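Local coordinates for protein Alpha/beta hydrolase (Enterobacter asburiae, PDB 6KMO) that probably hydrolyses carboxylic ester bonds, as an esterase or lipase of the alpha/beta hydrolase fold, at residues Gln57-Ala62 with Gly310-Leu315; Thr211-Asp216 with Ala246-Ile251; Ser254-Ser259 with Gly283-Arg288. The protein carries 2 engineered substitutions. All blocks are in the same frame, centred on the assembly; numbering follows the deposited sequence.

Interaction 1 of 3, residues Gln57-Ala62 with Gly310-Leu315; sequences QVLIGA and GLLNPL
Leu59 reaches from helix 52-63 to the paired leucines Leu311 and Leu312. From CB its chain runs out with CG anti to the backbone N (chi1 -178°), which carries the branch across to the facing loop. CB and CG lie behind the contact, and the touching is left to one fork. Methyl CD1 sits 4.4 Å from Leu311 CD2 and also 4.4 Å from Leu312 CD2, so three methyl groups form a loose, nearly equilateral cluster, while CD2 lies slightly farther off, beyond touching distance.

The loop 310-315 follows strand 305-306 and leads into the last helix, 319-335. In alpha/beta hydrolases the catalytic histidine comes from the loop after the last strand, and Leu311 lies near, without touching, the probable nucleophile elbow.

One turn on from Leu59, the carbonyl of Ala62 faces the ring of Pro314. Its O lies 3.6 Å from Pro314 CD and 3.8 Å from Pro314 CG, a van der Waals meeting along one side of the ring. No hydrogen bond spans the two segments. A polar tie comes from Gln63, whose OE1 accepts from Asn313 N and whose NE2 donates to Leu311 O, while Arg120 bonds Asn313 OD1 and Gly310 O.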
loop_
_atom_site.group_PDB
_atom_site.type_symbol
_atom_site.label_atom_id
_atom_site.label_comp_id
_atom_site.label_asym_id
_atom_site.label_seq_id
_atom_site.Cartn_x
_atom_site.Cartn_y
_atom_site.Cartn_z
ATOM N N GLN A 57 -8.539 22.166 20.628
ATOM C CA GLN A 57 -8.535 21.337 21.831
ATOM C C GLN A 57 -9.115 19.957 21.577
ATOM O O GLN A 57 -8.714 18.989 22.247
ATOM C CB GLN A 57 -9.282 22.056 22.955
ATOM C CG GLN A 57 -8.536 23.290 23.445
ATOM C CD GLN A 57 -9.342 24.140 24.402
ATOM O OE1 GLN A 57 -10.522 24.411 24.169
ATOM N NE2 GLN A 57 -8.700 24.574 25.480
ATOM N N VAL A 58 -10.030 19.823 20.609
ATOM C CA VAL A 58 -10.564 18.509 20.259
ATOM C C VAL A 58 -9.443 17.595 19.785
ATOM O O VAL A 58 -9.305 16.458 20.241
ATOM C CB VAL A 58 -11.676 18.630 19.203
ATOM C CG1 VAL A 58 -12.127 17.253 18.742
ATOM C CG2 VAL A 58 -12.854 19.419 19.764
ATOM N N LEU A 59 -8.624 18.074 18.850
ATOM C CA LEU A 59 -7.547 17.227 18.347
ATOM C C LEU A 59 -6.471 17.031 19.405
ATOM O O LEU A 59 -5.936 15.925 19.551
ATOM C CB LEU A 59 -6.964 17.811 17.059
ATOM C CG LEU A 59 -5.865 16.979 16.424
ATOM C CD1 LEU A 59 -6.356 15.609 15.986
ATOM C CD2 LEU A 59 -5.251 17.741 15.251
ATOM N N ILE A 60 -6.152 18.079 20.160
ATOM C CA ILE A 60 -5.174 17.933 21.234
ATOM C C ILE A 60 -5.586 16.805 22.175
ATOM O O ILE A 60 -4.785 15.925 22.501
ATOM C CB ILE A 60 -4.977 19.267 21.968
ATOM C CG1 ILE A 60 -4.303 20.289 21.036
ATOM C CG2 ILE A 60 -4.171 19.058 23.258
ATOM C CD1 ILE A 60 -4.320 21.722 21.563
ATOM N N GLY A 61 -6.842 16.806 22.613
ATOM C CA GLY A 61 -7.289 15.788 23.560
ATOM C C GLY A 61 -7.373 14.394 22.965
ATOM O O GLY A 61 -7.083 13.405 23.639
ATOM N N ALA A 62 -7.783 14.293 21.700
ATOM C CA ALA A 62 -7.829 12.994 21.055
ATOM C C ALA A 62 -6.454 12.352 21.024
ATOM O O ALA A 62 -6.341 11.121 21.112
ATOM C CB ALA A 62 -8.352 13.144 19.629
ATOM N N GLY A 310 -3.689 7.167 9.922
ATOM C CA GLY A 310 -2.345 7.067 10.466
ATOM C C GLY A 310 -1.978 8.130 11.478
ATOM O O GLY A 310 -0.916 8.033 12.101
ATOM N N LEU A 311 -2.800 9.165 11.623
ATOM C CA LEU A 311 -2.569 10.193 12.628
ATOM C C LEU A 311 -3.214 9.852 13.963
ATOM O O LEU A 311 -2.573 9.968 15.006
ATOM C CB LEU A 311 -3.148 11.536 12.154
ATOM C CG LEU A 311 -3.181 12.652 13.201
ATOM C CD1 LEU A 311 -1.762 13.061 13.564
ATOM C CD2 LEU A 311 -3.976 13.854 12.723
ATOM N N LEU A 312 -4.484 9.471 13.942
ATOM C CA LEU A 312 -5.283 9.422 15.165
ATOM C C LEU A 312 -4.733 8.384 16.125
ATOM O O LEU A 312 -4.697 7.188 15.827
ATOM C CB LEU A 312 -6.743 9.128 14.808
ATOM C CG LEU A 312 -7.416 10.243 14.012
ATOM C CD1 LEU A 312 -8.744 9.796 13.386
ATOM C CD2 LEU A 312 -7.625 11.512 14.845
ATOM N N ASN A 313 -4.304 8.831 17.301
ATOM C CA ASN A 313 -3.660 7.902 18.212
ATOM C C ASN A 313 -4.572 6.782 18.690
ATOM O O ASN A 313 -4.050 5.678 18.898
ATOM C CB ASN A 313 -2.992 8.674 19.351
ATOM C CG ASN A 313 -1.790 9.450 18.879
ATOM O OD1 ASN A 313 -1.221 9.154 17.830
ATOM N ND2 ASN A 313 -1.406 10.462 19.622
ATOM N N PRO A 314 -5.887 6.964 18.840
ATOM C CA PRO A 314 -6.734 5.803 19.179
ATOM C C PRO A 314 -6.714 4.706 18.128
ATOM O O PRO A 314 -7.131 3.577 18.431
ATOM C CB PRO A 314 -8.125 6.418 19.352
ATOM C CG PRO A 314 -7.819 7.831 19.807
ATOM C CD PRO A 314 -6.613 8.236 18.979
ATOM N N LEU A 315 -6.235 4.988 16.911
ATOM C CA LEU A 315 -6.133 3.980 15.860
ATOM C C LEU A 315 -4.712 3.457 15.663
ATOM O O LEU A 315 -4.463 2.705 14.714
ATOM C CB LEU A 315 -6.669 4.538 14.540
ATOM C CG LEU A 315 -8.170 4.829 14.525
ATOM C CD1 LEU A 315 -8.539 5.474 13.211
ATOM C CD2 LEU A 315 -8.973 3.559 14.744
#

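Interaction 2 of 3, residues Thr211-Asp216 with Ala246-Ile251; sequences TDANFD and ADRNNI
Ala213 presses its methyl group against the aliphatic stem of Arg248, at the end of the short helix 245-248. Ala213 is the centre of an inverse gamma turn, in the loop that leaves strand 203-207 of the alpha/beta hydrolase sheet, and its CB points toward that helix. CB lies 3.7 Å from Arg248 CG and 3.8 Å from Arg248 CD, so the extended arginine chain passes alongside it. Further out, NH1 of Arg248 stands 4.1 Å from CE2 of Phe215, at the edge of the ring and near its plane. The ring and guanidinium planes are turned 68° apart, so the two groups do not stack.

A water joins the backbone of one segment to the side chain of the other. It donates to Ala213 O at 2.8 Å and accepts from Arg248 NH1 at 3.0 Å, lying in the guanidinium plane at its edge.

The next shell fixes the arginine. With CG beside the backbone N (chi1 -69°), the chain leaves helix 245-248 toward the end of helix 231-241, where NE donates to Thr242 O and NH2 forms a salt bridge with Asp239. With the water at NH1, all three guanidinium nitrogens are engaged, which leaves the group little freedom to rotate. Trp238 of helix 231-241 packs on both Ala213 and Arg248.

Between the two backbones, Ser254 OG accepts from Ala213 N and is hydrogen-bonded to Arg248 O, tying them together through a third piece of chain. The neighbouring Asp212 is held by a salt bridge from OD1 to Arg257. Its other oxygen, OD2, is met from well above the carboxylate plane by Asn214 ND2, 2.9 Å away, in a nearly straight bond (175°) that lies in the amide plane of Asn214.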
loop_
_atom_site.group_PDB
_atom_site.type_symbol
_atom_site.label_atom_id
_atom_site.label_comp_id
_atom_site.label_asym_id
_atom_site.label_seq_id
_atom_site.Cartn_x
_atom_site.Cartn_y
_atom_site.Cartn_z
ATOM N N THR A 211 -6.196 18.088 -2.128
ATOM C CA THR A 211 -5.629 18.553 -3.393
ATOM C C THR A 211 -6.479 19.580 -4.130
ATOM O O THR A 211 -5.997 20.127 -5.131
ATOM C CB THR A 211 -5.284 17.395 -4.345
ATOM O OG1 THR A 211 -6.515 16.846 -4.813
ATOM C CG2 THR A 211 -4.423 16.341 -3.672
ATOM N N ASP A 212 -7.700 19.877 -3.686
ATOM C CA ASP A 212 -8.545 20.803 -4.443
ATOM C C ASP A 212 -9.558 21.465 -3.524
ATOM O O ASP A 212 -10.182 20.804 -2.685
ATOM C CB ASP A 212 -9.287 20.050 -5.554
ATOM C CG ASP A 212 -9.922 20.949 -6.599
ATOM O OD1 ASP A 212 -9.581 22.141 -6.659
ATOM O OD2 ASP A 212 -10.778 20.418 -7.377
ATOM N N ALA A 213 -9.765 22.765 -3.725
ATOM C CA ALA A 213 -10.812 23.503 -3.020
ATOM C C ALA A 213 -12.150 23.320 -3.746
ATOM O O ALA A 213 -12.728 24.252 -4.309
ATOM C CB ALA A 213 -10.448 24.971 -2.891
ATOM N N ASN A 214 -12.620 22.082 -3.754
ATOM C CA ASN A 214 -13.917 21.718 -4.316
ATOM C C ASN A 214 -14.480 20.628 -3.421
ATOM O O ASN A 214 -13.729 19.932 -2.743
ATOM C CB ASN A 214 -13.819 21.233 -5.757
ATOM C CG ASN A 214 -13.843 22.368 -6.745
ATOM O OD1 ASN A 214 -14.750 23.222 -6.728
ATOM N ND2 ASN A 214 -12.839 22.414 -7.589
ATOM N N PHE A 215 -15.807 20.497 -3.409
ATOM C CA PHE A 215 -16.499 19.704 -2.394
ATOM C C PHE A 215 -17.535 18.777 -3.004
ATOM O O PHE A 215 -18.482 18.362 -2.319
ATOM C CB PHE A 215 -17.123 20.638 -1.354
ATOM C CG PHE A 215 -16.155 21.668 -0.861
ATOM C CD1 PHE A 215 -15.169 21.301 0.034
ATOM C CD2 PHE A 215 -16.181 22.963 -1.333
ATOM C CE1 PHE A 215 -14.249 22.208 0.471
ATOM C CE2 PHE A 215 -15.251 23.886 -0.902
ATOM C CZ PHE A 215 -14.270 23.497 -0.001
ATOM N N ASP A 216 -17.313 18.378 -4.255
ATOM C CA ASP A 216 -18.332 17.714 -5.059
ATOM C C ASP A 216 -17.858 16.427 -5.713
ATOM O O ASP A 216 -18.537 15.927 -6.615
ATOM C CB ASP A 216 -18.845 18.673 -6.136
ATOM C CG ASP A 216 -17.713 19.255 -7.008
ATOM O OD1 ASP A 216 -18.038 20.001 -7.962
ATOM O OD2 ASP A 216 -16.503 18.988 -6.761
ATOM N N ALA A 246 -9.383 33.374 -6.466
ATOM C CA ALA A 246 -8.108 33.325 -7.159
ATOM C C ALA A 246 -7.128 32.421 -6.420
ATOM O O ALA A 246 -6.447 31.600 -7.042
ATOM C CB ALA A 246 -7.536 34.737 -7.297
ATOM N N ASP A 247 -7.057 32.542 -5.094
ATOM C CA ASP A 247 -6.167 31.667 -4.335
ATOM C C ASP A 247 -6.565 30.203 -4.523
ATOM O O ASP A 247 -5.708 29.319 -4.638
ATOM C CB ASP A 247 -6.211 31.994 -2.843
ATOM C CG ASP A 247 -5.543 33.307 -2.466
ATOM O OD1 ASP A 247 -4.793 33.890 -3.282
ATOM O OD2 ASP A 247 -5.769 33.726 -1.310
ATOM N N ARG A 248 -7.864 29.924 -4.506
ATOM C CA ARG A 248 -8.318 28.550 -4.667
ATOM C C ARG A 248 -8.032 28.005 -6.051
ATOM O O ARG A 248 -7.966 26.785 -6.218
ATOM C CB ARG A 248 -9.787 28.445 -4.289
ATOM C CG ARG A 248 -10.000 28.642 -2.811
ATOM C CD ARG A 248 -11.469 28.640 -2.408
ATOM N NE ARG A 248 -11.631 28.906 -0.982
ATOM C CZ ARG A 248 -12.607 28.438 -0.213
ATOM N NH1 ARG A 248 -13.558 27.663 -0.714
ATOM N NH2 ARG A 248 -12.621 28.759 1.066
ATOM N N ASN A 249 -7.848 28.863 -7.052
ATOM C CA ASN A 249 -7.471 28.457 -8.391
ATOM C C ASN A 249 -5.959 28.450 -8.601
ATOM O O ASN A 249 -5.504 28.192 -9.721
ATOM C CB ASN A 249 -8.140 29.375 -9.417
ATOM C CG ASN A 249 -8.355 28.707 -10.735
ATOM O OD1 ASN A 249 -8.847 27.568 -10.805
ATOM N ND2 ASN A 249 -7.975 29.394 -11.811
ATOM N N ASN A 250 -5.190 28.741 -7.559
ATOM C CA ASN A 250 -3.731 28.766 -7.590
ATOM C C ASN A 250 -3.243 27.352 -7.315
ATOM O O ASN A 250 -3.731 26.699 -6.388
ATOM C CB ASN A 250 -3.305 29.736 -6.485
ATOM C CG ASN A 250 -1.814 29.964 -6.384
ATOM O OD1 ASN A 250 -1.006 29.041 -6.405
ATOM N ND2 ASN A 250 -1.442 31.229 -6.224
ATOM N N ILE A 251 -2.306 26.864 -8.135
ATOM C CA ILE A 251 -1.842 25.480 -7.995
ATOM C C ILE A 251 -1.132 25.220 -6.666
ATOM O O ILE A 251 -0.978 24.052 -6.277
ATOM C CB ILE A 251 -0.955 25.031 -9.177
ATOM C CG1 ILE A 251 0.389 25.774 -9.205
ATOM C CG2 ILE A 251 -1.712 25.188 -10.480
ATOM C CD1 ILE A 251 1.335 25.253 -10.284
HETATM O O HOH W 1 -13.986 26.550 -3.461
#

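Interaction 3 of 3, residues Ser254-Ser259 with Gly283-Arg288; sequences SPLRAS and GEAFGR
Ala285 and Phe286, adjacent on helix 280-292, meet Pro255 and Leu256 in the 3-10 turn 255-257. Just ahead of them on the helix, Glu284 points away from the turn, its OE2 in a salt bridge with Arg301 and its OE1 receiving Asn24 and Asn303 of the second subunit. Ala285 then turns its methyl toward the turn, and CB stands 3.9 Å from Leu256 CD1.

Phe286 is the main contributor from the helix. Its ring leaves the helix with CG anti to the backbone N (chi1 -174°) and is laid against the start of the turn. CE1 comes within 3.4 Å of Pro255 O and 3.8 Å of Pro255 CB, while CZ is 4.0 Å from Pro255 CB. The carbonyl approaches the ring obliquely and already accepts a hydrogen bond from Ala258 N inside the turn. In return, Leu256 sends CD1 over the helix backbone, 3.5 Å from Phe286 N and 4.0 Å from Phe286 CB, so this methyl sits over the peptide joining Ala285 and Phe286 and touches the CB of each.

Arg288 reaches the dimer interface, where NH2 pairs with Glu275 and also bonds Asn24 OD1, both of the second subunit. One residue further, Lys289 donates NZ to Leu256 O and Ala258 O, clamping the turn from the same helix.

In alpha/beta hydrolases the catalytic acid lies on the loop after the strand that here is 269-274, just ahead of this helix. Across the two segments no hydrogen bond forms: they are held by apolar fit, to which Lys289, just beyond the segment, adds a polar hold on two of the carbonyls.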
loop_
_atom_site.group_PDB
_atom_site.type_symbol
_atom_site.label_atom_id
_atom_site.label_comp_id
_atom_site.label_asym_id
_atom_site.label_seq_id
_atom_site.Cartn_x
_atom_site.Cartn_y
_atom_site.Cartn_z
ATOM N N SER A 254 -4.609 24.490 -4.763
ATOM C CA SER A 254 -5.363 23.397 -5.372
ATOM C C SER A 254 -4.511 22.748 -6.453
ATOM O O SER A 254 -4.726 22.987 -7.650
ATOM C CB SER A 254 -6.680 23.884 -5.973
ATOM O OG SER A 254 -7.549 24.351 -4.975
ATOM N N PRO A 255 -3.509 21.947 -6.062
ATOM C CA PRO A 255 -2.607 21.358 -7.072
ATOM C C PRO A 255 -3.313 20.450 -8.063
ATOM O O PRO A 255 -2.794 20.226 -9.165
ATOM C CB PRO A 255 -1.566 20.608 -6.232
ATOM C CG PRO A 255 -2.279 20.358 -4.909
ATOM C CD PRO A 255 -3.122 21.579 -4.686
ATOM N N LEU A 256 -4.492 19.924 -7.720
ATOM C CA LEU A 256 -5.245 19.156 -8.700
ATOM C C LEU A 256 -5.571 19.958 -9.949
ATOM O O LEU A 256 -5.783 19.361 -11.011
ATOM C CB LEU A 256 -6.537 18.633 -8.078
ATOM C CG LEU A 256 -7.336 17.644 -8.936
ATOM C CD1 LEU A 256 -6.554 16.360 -9.124
ATOM C CD2 LEU A 256 -8.682 17.361 -8.286
ATOM N N ARG A 257 -5.608 21.281 -9.856
ATOM C CA ARG A 257 -5.944 22.130 -10.995
ATOM C C ARG A 257 -4.748 22.407 -11.898
ATOM O O ARG A 257 -4.913 23.054 -12.942
ATOM C CB ARG A 257 -6.554 23.441 -10.498
ATOM C CG ARG A 257 -7.810 23.251 -9.676
ATOM C CD ARG A 257 -8.475 24.562 -9.335
ATOM N NE ARG A 257 -9.447 24.406 -8.270
ATOM C CZ ARG A 257 -10.287 25.347 -7.866
ATOM N NH1 ARG A 257 -10.340 26.516 -8.494
ATOM N NH2 ARG A 257 -11.072 25.112 -6.819
ATOM N N ALA A 258 -3.571 21.904 -11.566
ATOM C CA ALA A 258 -2.402 22.115 -12.392
ATOM C C ALA A 258 -2.518 21.339 -13.687
ATOM O O ALA A 258 -3.052 20.230 -13.728
ATOM C CB ALA A 258 -1.152 21.658 -11.649
ATOM N N SER A 259 -1.990 21.926 -14.757
ATOM C CA SER A 259 -1.941 21.226 -16.024
ATOM C C SER A 259 -0.801 20.220 -16.033
ATOM O O SER A 259 0.079 20.216 -15.170
ATOM C CB SER A 259 -1.693 22.228 -17.153
ATOM O OG SER A 259 -0.396 22.763 -16.995
ATOM N N GLY A 283 -7.326 12.845 -4.063
ATOM C CA GLY A 283 -5.971 12.349 -3.905
ATOM C C GLY A 283 -5.601 11.378 -5.007
ATOM O O GLY A 283 -4.525 11.471 -5.605
ATOM N N GLU A 284 -6.501 10.430 -5.305
ATOM C CA GLU A 284 -6.253 9.484 -6.396
ATOM C C GLU A 284 -6.204 10.190 -7.746
ATOM O O GLU A 284 -5.350 9.873 -8.585
ATOM C CB GLU A 284 -7.300 8.373 -6.352
ATOM C CG GLU A 284 -7.211 7.593 -5.046
ATOM C CD GLU A 284 -8.140 6.414 -4.905
ATOM O OE1 GLU A 284 -8.852 6.036 -5.868
ATOM O OE2 GLU A 284 -8.138 5.830 -3.794
ATOM N N ALA A 285 -7.074 11.177 -7.951
ATOM C CA ALA A 285 -7.055 11.906 -9.222
ATOM C C ALA A 285 -5.751 12.663 -9.402
ATOM O O ALA A 285 -5.205 12.728 -10.517
ATOM C CB ALA A 285 -8.243 12.860 -9.293
ATOM N N PHE A 286 -5.218 13.235 -8.321
ATOM C CA PHE A 286 -3.946 13.929 -8.428
ATOM C C PHE A 286 -2.838 12.964 -8.836
ATOM O O PHE A 286 -1.996 13.284 -9.677
ATOM C CB PHE A 286 -3.610 14.640 -7.116
ATOM C CG PHE A 286 -2.368 15.489 -7.202
ATOM C CD1 PHE A 286 -2.319 16.581 -8.062
ATOM C CD2 PHE A 286 -1.256 15.207 -6.441
ATOM C CE1 PHE A 286 -1.176 17.362 -8.157
ATOM C CE2 PHE A 286 -0.124 15.986 -6.543
ATOM C CZ PHE A 286 -0.094 17.065 -7.410
ATOM N N GLY A 287 -2.829 11.759 -8.272
ATOM C CA GLY A 287 -1.856 10.773 -8.699
ATOM C C GLY A 287 -1.924 10.455 -10.182
ATOM O O GLY A 287 -0.893 10.295 -10.833
ATOM N N ARG A 288 -3.137 10.354 -10.737
ATOM C CA ARG A 288 -3.262 10.085 -12.164
ATOM C C ARG A 288 -2.713 11.233 -12.988
ATOM O O ARG A 288 -2.076 11.010 -14.026
ATOM C CB ARG A 288 -4.717 9.796 -12.544
ATOM C CG ARG A 288 -5.389 8.688 -11.729
ATOM C CD ARG A 288 -6.686 8.254 -12.372
ATOM N NE ARG A 288 -7.578 7.602 -11.427
ATOM C CZ ARG A 288 -7.603 6.314 -11.143
ATOM N NH1 ARG A 288 -6.776 5.452 -11.748
ATOM N NH2 ARG A 288 -8.485 5.905 -10.233
#

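Overall arrangement
Interactions 2 and 3 are neighbours, with centres 10 Å apart, and come in series along the chain, both nested inside the long loop closed by interaction 1. Interaction 1 lies about 28 Å from interaction 3, centre to centre, on the opposite side of the chain's centre. It attaches helix 52-63, ahead of the first strand of the sheet, to the loop before the last helix. Interactions 2 and 3 lie at the loop after strand 203-207 and at helix 280-292, which follows strand 269-274, and residues 246-259 join the two. Both also touch the second subunit, so this side of the fold is built into the dimer, whereas no other chain touches the segments of interaction 1.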